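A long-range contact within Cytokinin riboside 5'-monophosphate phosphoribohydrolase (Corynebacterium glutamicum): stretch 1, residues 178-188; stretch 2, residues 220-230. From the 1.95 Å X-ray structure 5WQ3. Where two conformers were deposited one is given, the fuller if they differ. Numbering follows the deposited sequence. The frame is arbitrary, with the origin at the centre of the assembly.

Stretch 1, residues 178-188: ELFEVLCMVQT
Stretch 2 220-230: MIDEKDVDRML

What backbone frame brings the stretches together? The first stretch continues a helix begun earlier in the chain, its i to i+4 bonds running from Val182 N to Glu178 O (2.9 Å) through Thr188 N to Cys184 O (3.0 Å). In the second stretch, extended Ile221 and Asp222 (phi/psi -129/167 and -96/156) lead into a short helix around Lys224 to Val226, and Met229 turns extended (-80/144). The nearest CA atoms across the stretches are those of Gln187 and Asp225, 6.2 Å apart.

Which polar contacts join them? Gln187 (chi1 t, chi2 t, chi3 67°) donates from NE2 to Asp225 OD2 at 3.1 Å. The CA-to-CB bond of Asp225 (chi1 m) points toward the first stretch, and the same OD2 accepts from Asp222 N at 2.9 Å, so one carboxylate oxygen serves both the turn and the contact. A water donates to Leu183 O (3.1 Å) and Asp225 O (3.0 Å), bridging two backbone carbonyls that cannot bond each other.

What do the apolar side chains cover? Leu179 (t, p) sets CD1 4.1 Å from Met229 SD, while Leu183 (m, t) brings CD2 4.1 Å from Met229 CG. Buried Met229 (m, t, chi3 -93°) suits this place, its long flexible chain reaching both leucines. Val186 (t) lays CG1 over one guanidinium face of Arg228 (p, t, m), 3.5 Å from NE. Altogether 333 Å² is buried between the stretches, both sides summed.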

ATOM      1  N   GLU C 178      19.237 -60.229   0.773  1.00 22.80           N
ATOM      2  CA  GLU C 178      18.926 -61.398  -0.159  1.00 20.62           C
ATOM      3  C   GLU C 178      20.024 -62.388  -0.159  1.00 21.08           C
ATOM      4  O   GLU C 178      19.795 -63.580  -0.161  1.00 20.31           O
ATOM      5  CB  GLU C 178      18.772 -60.907  -1.591  1.00 22.99           C
ATOM      6  CG  GLU C 178      17.517 -60.132  -1.773  1.00 23.95           C
ATOM      7  CD  GLU C 178      16.300 -61.044  -1.832  1.00 26.34           C
ATOM      8  OE1 GLU C 178      16.405 -62.299  -1.768  1.00 32.61           O
ATOM      9  OE2 GLU C 178      15.228 -60.488  -1.995  1.00 26.50           O
ATOM     10  N   LEU C 179      21.270 -61.919  -0.072  1.00 17.22           N
ATOM     11  CA  LEU C 179      22.362 -62.874  -0.034  1.00 17.39           C
ATOM     12  C   LEU C 179      22.321 -63.804   1.110  1.00 17.82           C
ATOM     13  O   LEU C 179      22.488 -65.021   0.936  1.00 18.63           O
ATOM     14  CB  LEU C 179      23.732 -62.119  -0.034  1.00 16.84           C
ATOM     15  CG  LEU C 179      24.930 -63.042   0.045  1.00 18.75           C
ATOM     16  CD1 LEU C 179      25.032 -64.029  -1.104  1.00 19.44           C
ATOM     17  CD2 LEU C 179      26.245 -62.238   0.149  1.00 19.38           C
ATOM     18  N   PHE C 180      22.145 -63.268   2.340  1.00 19.40           N
ATOM     19  CA  PHE C 180      22.143 -64.114   3.504  1.00 19.84           C
ATOM     20  C   PHE C 180      20.863 -64.944   3.612  1.00 19.21           C
ATOM     21  O   PHE C 180      20.921 -66.055   4.063  1.00 20.94           O
ATOM     22  CB  PHE C 180      22.500 -63.389   4.758  1.00 20.51           C
ATOM     23  CG  PHE C 180      23.953 -62.993   4.793  1.00 19.12           C
ATOM     24  CD1 PHE C 180      24.910 -63.952   4.895  1.00 20.90           C
ATOM     25  CD2 PHE C 180      24.326 -61.690   4.693  1.00 24.72           C
ATOM     26  CE1 PHE C 180      26.250 -63.658   4.877  1.00 23.44           C
ATOM     27  CE2 PHE C 180      25.706 -61.342   4.693  1.00 23.95           C
ATOM     28  CZ  PHE C 180      26.639 -62.347   4.788  1.00 26.30           C
ATOM     29  N   GLU C 181      19.789 -64.467   3.035  1.00 20.94           N
ATOM     30  CA  GLU C 181      18.602 -65.319   2.930  1.00 23.14           C
ATOM     31  C   GLU C 181      18.810 -66.510   2.016  1.00 22.72           C
ATOM     32  O   GLU C 181      18.492 -67.616   2.387  1.00 25.26           O
ATOM     33  CB  GLU C 181      17.525 -64.456   2.417  1.00 30.34           C
ATOM     34  CG  GLU C 181      16.140 -64.981   2.401  1.00 40.40           C
ATOM     35  CD  GLU C 181      15.260 -63.814   1.986  1.00 48.82           C
ATOM     36  OE1 GLU C 181      15.460 -62.687   2.553  1.00 54.63           O
ATOM     37  OE2 GLU C 181      14.464 -64.005   1.043  1.00 56.27           O
ATOM     38  N   VAL C 182      19.386 -66.313   0.831  0.50 22.65           N
ATOM     39  CA  VAL C 182      19.580 -67.467  -0.040  0.50 21.69           C
ATOM     40  C   VAL C 182      20.593 -68.419   0.599  0.50 22.40           C
ATOM     41  O   VAL C 182      20.456 -69.621   0.536  0.50 22.48           O
ATOM     42  CB  VAL C 182      19.925 -67.121  -1.498  0.50 20.77           C
ATOM     43  CG1 VAL C 182      21.135 -66.186  -1.616  0.50 20.88           C
ATOM     44  CG2 VAL C 182      20.183 -68.390  -2.289  0.50 19.37           C
ATOM     45  N   LEU C 183      21.636 -67.866   1.196  1.00 23.49           N
ATOM     46  CA  LEU C 183      22.626 -68.690   1.843  1.00 24.24           C
ATOM     47  C   LEU C 183      21.980 -69.582   2.930  1.00 25.05           C
ATOM     48  O   LEU C 183      22.297 -70.753   2.984  1.00 25.65           O
ATOM     49  CB  LEU C 183      23.748 -67.850   2.443  1.00 25.92           C
ATOM     50  CG  LEU C 183      24.822 -67.492   1.442  1.00 24.12           C
ATOM     51  CD1 LEU C 183      25.722 -66.439   2.047  1.00 23.46           C
ATOM     52  CD2 LEU C 183      25.634 -68.718   1.039  1.00 26.17           C
ATOM     53  N   CYS C 184      21.086 -69.023   3.733  0.50 25.80           N
ATOM     54  CA  CYS C 184      20.362 -69.799   4.752  0.50 29.15           C
ATOM     55  C   CYS C 184      19.343 -70.811   4.151  0.50 27.37           C
ATOM     56  O   CYS C 184      19.083 -71.849   4.747  0.50 28.58           O
ATOM     57  CB  CYS C 184      19.687 -68.838   5.746  0.50 31.65           C
ATOM     58  SG  CYS C 184      18.731 -69.639   7.056  0.50 38.94           S
ATOM     59  N   MET C 185      18.781 -70.506   2.984  1.00 26.23           N
ATOM     60  CA  MET C 185      17.896 -71.401   2.272  1.00 27.51           C
ATOM     61  C   MET C 185      18.722 -72.541   1.675  1.00 30.86           C
ATOM     62  O   MET C 185      18.293 -73.685   1.687  1.00 26.66           O
ATOM     63  CB  MET C 185      17.113 -70.680   1.205  1.00 29.36           C
ATOM     64  CG  MET C 185      16.161 -69.618   1.720  1.00 30.77           C
ATOM     65  SD  MET C 185      14.714 -70.342   2.497  1.00 39.39           S
ATOM     66  CE  MET C 185      14.908 -69.938   4.226  1.00 46.92           C
ATOM     67  N   VAL C 186      19.939 -72.244   1.212  1.00 29.84           N
ATOM     68  CA  VAL C 186      20.774 -73.315   0.687  1.00 29.87           C
ATOM     69  C   VAL C 186      21.232 -74.222   1.821  1.00 31.62           C
ATOM     70  O   VAL C 186      21.123 -75.463   1.731  1.00 33.69           O
ATOM     71  CB  VAL C 186      21.934 -72.799  -0.171  1.00 29.69           C
ATOM     72  CG1 VAL C 186      22.963 -73.882  -0.454  1.00 32.50           C
ATOM     73  CG2 VAL C 186      21.381 -72.240  -1.459  1.00 32.44           C
ATOM     74  N   GLN C 187      21.686 -73.624   2.910  1.00 32.88           N
ATOM     75  CA  GLN C 187      22.189 -74.406   4.039  1.00 34.86           C
ATOM     76  C   GLN C 187      21.076 -75.277   4.677  1.00 34.91           C
ATOM     77  O   GLN C 187      21.333 -76.410   5.005  1.00 34.40           O
ATOM     78  CB  GLN C 187      22.926 -73.478   5.012  1.00 33.92           C
ATOM     79  CG  GLN C 187      23.112 -73.940   6.410  1.00 39.33           C
ATOM     80  CD  GLN C 187      23.444 -72.728   7.231  1.00 43.30           C
ATOM     81  OE1 GLN C 187      22.608 -71.853   7.396  1.00 50.94           O
ATOM     82  NE2 GLN C 187      24.672 -72.608   7.627  1.00 38.23           N
ATOM     83  N   THR C 188      19.835 -74.790   4.745  1.00 40.71           N
ATOM     84  CA  THR C 188      18.731 -75.552   5.338  1.00 37.21           C
ATOM     85  C   THR C 188      18.122 -76.559   4.364  1.00 43.60           C
ATOM     86  O   THR C 188      17.282 -77.330   4.777  1.00 43.19           O
ATOM     87  CB  THR C 188      17.581 -74.653   5.893  1.00 40.61           C
ATOM     88  OG1 THR C 188      17.053 -73.764   4.879  1.00 36.99           O
ATOM     89  CG2 THR C 188      18.045 -73.845   7.054  1.00 38.39           C
ATOM     90  N   MET C 220      29.929 -71.433  13.403  1.00 34.06           N
ATOM     91  CA  MET C 220      28.578 -70.904  13.144  1.00 33.96           C
ATOM     92  C   MET C 220      28.006 -71.481  11.835  1.00 35.89           C
ATOM     93  O   MET C 220      26.784 -71.638  11.674  1.00 38.46           O
ATOM     94  CB  MET C 220      28.641 -69.397  12.953  1.00 38.02           C
ATOM     95  CG  MET C 220      29.316 -68.558  14.053  1.00 42.01           C
ATOM     96  SD  MET C 220      28.327 -68.560  15.514  1.00 43.59           S
ATOM     97  CE  MET C 220      29.253 -67.609  16.712  1.00 48.80           C
ATOM     98  N   ILE C 221      28.898 -71.682  10.863  1.00 33.06           N
ATOM     99  CA  ILE C 221      28.565 -72.343   9.598  1.00 35.04           C
ATOM    100  C   ILE C 221      29.576 -73.447   9.362  1.00 36.99           C
ATOM    101  O   ILE C 221      30.609 -73.493  10.010  1.00 33.81           O
ATOM    102  CB  ILE C 221      28.649 -71.378   8.413  1.00 31.47           C
ATOM    103  CG1 ILE C 221      30.098 -71.044   8.105  1.00 28.66           C
ATOM    104  CG2 ILE C 221      27.767 -70.140   8.655  1.00 31.69           C
ATOM    105  CD1 ILE C 221      30.278 -70.007   7.053  1.00 26.79           C
ATOM    106  N   ASP C 222      29.296 -74.317   8.409  1.00 42.34           N
ATOM    107  CA  ASP C 222      30.328 -75.229   7.935  1.00 43.20           C
ATOM    108  C   ASP C 222      30.949 -74.661   6.719  1.00 41.10           C
ATOM    109  O   ASP C 222      30.396 -73.811   6.018  1.00 38.78           O
ATOM    110  CB  ASP C 222      29.777 -76.602   7.686  1.00 47.08           C
ATOM    111  CG  ASP C 222      29.153 -77.168   8.927  1.00 50.83           C
ATOM    112  OD1 ASP C 222      29.714 -76.944  10.021  1.00 55.20           O
ATOM    113  OD2 ASP C 222      28.089 -77.789   8.830  1.00 54.48           O
ATOM    114  N   GLU C 223      32.158 -75.103   6.497  1.00 45.01           N
ATOM    115  CA  GLU C 223      32.963 -74.504   5.497  1.00 45.82           C
ATOM    116  C   GLU C 223      32.398 -74.621   4.090  1.00 37.14           C
ATOM    117  O   GLU C 223      32.620 -73.733   3.273  1.00 34.37           O
ATOM    118  CB  GLU C 223      34.353 -75.075   5.526  1.00 48.12           C
ATOM    119  CG  GLU C 223      35.316 -74.108   4.902  1.00 52.96           C
ATOM    120  CD  GLU C 223      36.727 -74.621   4.955  1.00 61.97           C
ATOM    121  OE1 GLU C 223      37.612 -73.877   4.480  1.00 65.36           O
ATOM    122  OE2 GLU C 223      36.933 -75.765   5.446  1.00 62.40           O
ATOM    123  N   LYS C 224      31.680 -75.677   3.801  1.00 33.82           N
ATOM    124  CA  LYS C 224      31.088 -75.797   2.490  1.00 40.68           C
ATOM    125  C   LYS C 224      29.961 -74.725   2.270  1.00 39.88           C
ATOM    126  O   LYS C 224      29.710 -74.293   1.148  1.00 36.03           O
ATOM    127  CB  LYS C 224      30.533 -77.205   2.321  1.00 44.89           C
ATOM    128  CG  LYS C 224      29.440 -77.526   3.306  1.00 51.17           C
ATOM    129  CD  LYS C 224      28.672 -78.785   2.950  1.00 55.71           C
ATOM    130  CE  LYS C 224      29.304 -79.989   3.625  1.00 62.54           C
ATOM    131  NZ  LYS C 224      28.889 -81.210   2.895  1.00 64.47           N
ATOM    132  N   ASP C 225      29.287 -74.308   3.345  1.00 37.91           N
ATOM    133  CA  ASP C 225      28.251 -73.238   3.249  1.00 41.55           C
ATOM    134  C   ASP C 225      28.791 -71.898   2.656  1.00 37.01           C
ATOM    135  O   ASP C 225      28.002 -71.109   2.113  1.00 38.57           O
ATOM    136  CB  ASP C 225      27.621 -72.936   4.599  1.00 40.08           C
ATOM    137  CG  ASP C 225      27.118 -74.170   5.306  1.00 45.94           C
ATOM    138  OD1 ASP C 225      26.754 -75.108   4.588  1.00 44.29           O
ATOM    139  OD2 ASP C 225      27.083 -74.189   6.571  1.00 44.06           O
ATOM    140  N   VAL C 226      30.101 -71.668   2.790  1.00 30.61           N
ATOM    141  CA  VAL C 226      30.755 -70.539   2.200  1.00 30.99           C
ATOM    142  C   VAL C 226      31.560 -70.887   0.935  1.00 32.85           C
ATOM    143  O   VAL C 226      31.562 -70.136  -0.022  1.00 33.23           O
ATOM    144  CB  VAL C 226      31.611 -69.780   3.262  1.00 34.78           C
ATOM    145  CG1 VAL C 226      32.788 -70.607   3.787  1.00 35.39           C
ATOM    146  CG2 VAL C 226      32.107 -68.449   2.718  1.00 37.14           C
ATOM    147  N   ASP C 227      32.241 -72.027   0.916  1.00 36.13           N
ATOM    148  CA  ASP C 227      33.011 -72.459  -0.277  1.00 38.26           C
ATOM    149  C   ASP C 227      32.190 -72.629  -1.524  1.00 33.21           C
ATOM    150  O   ASP C 227      32.734 -72.551  -2.592  1.00 34.53           O
ATOM    151  CB  ASP C 227      33.693 -73.819  -0.032  1.00 46.09           C
ATOM    152  CG  ASP C 227      34.969 -73.698   0.769  1.00 50.51           C
ATOM    153  OD1 ASP C 227      35.317 -72.568   1.168  1.00 54.46           O
ATOM    154  OD2 ASP C 227      35.617 -74.735   1.002  1.00 63.45           O
ATOM    155  N   ARG C 228      30.888 -72.864  -1.385  1.00 31.62           N
ATOM    156  CA  ARG C 228      30.009 -73.100  -2.533  1.00 32.30           C
ATOM    157  C   ARG C 228      29.616 -71.866  -3.346  1.00 34.17           C
ATOM    158  O   ARG C 228      29.104 -72.014  -4.467  1.00 30.03           O
ATOM    159  CB  ARG C 228      28.729 -73.759  -2.054  1.00 38.95           C
ATOM    160  CG  ARG C 228      27.777 -72.832  -1.294  1.00 43.21           C
ATOM    161  CD  ARG C 228      26.735 -73.625  -0.498  1.00 45.81           C
ATOM    162  NE  ARG C 228      26.235 -74.701  -1.351  1.00 49.76           N
ATOM    163  CZ  ARG C 228      25.936 -75.948  -0.978  1.00 51.87           C
ATOM    164  NH1 ARG C 228      26.051 -76.353   0.272  1.00 54.76           N
ATOM    165  NH2 ARG C 228      25.513 -76.815  -1.893  1.00 54.11           N
ATOM    166  N   MET C 229      29.846 -70.655  -2.810  1.00 29.00           N
ATOM    167  CA  MET C 229      29.655 -69.454  -3.606  1.00 29.72           C
ATOM    168  C   MET C 229      30.856 -69.246  -4.505  1.00 27.33           C
ATOM    169  O   MET C 229      31.975 -69.359  -4.081  1.00 34.26           O
ATOM    170  CB  MET C 229      29.625 -68.196  -2.759  1.00 29.44           C
ATOM    171  CG  MET C 229      28.507 -68.090  -1.797  1.00 34.04           C
ATOM    172  SD  MET C 229      28.406 -66.391  -1.203  1.00 36.36           S
ATOM    173  CE  MET C 229      29.411 -66.585   0.266  1.00 38.17           C
ATOM    174  N   LEU C 230      30.642 -68.755  -5.687  1.00 25.19           N
ATOM    175  CA  LEU C 230      31.741 -68.293  -6.493  1.00 23.76           C
ATOM    176  C   LEU C 230      31.851 -66.807  -6.309  1.00 23.70           C
ATOM    177  O   LEU C 230      30.846 -66.105  -6.333  1.00 24.58           O
ATOM    178  CB  LEU C 230      31.465 -68.582  -7.947  1.00 23.11           C
ATOM    179  CG  LEU C 230      32.401 -67.960  -8.940  1.00 23.61           C
ATOM    180  CD1 LEU C 230      33.850 -68.422  -8.751  1.00 24.02           C
ATOM    181  CD2 LEU C 230      31.877 -68.266 -10.319  1.00 22.37           C
TER
HETATM  182  O   HOH W   1      25.121 -71.940   2.471  1.00 34.15           O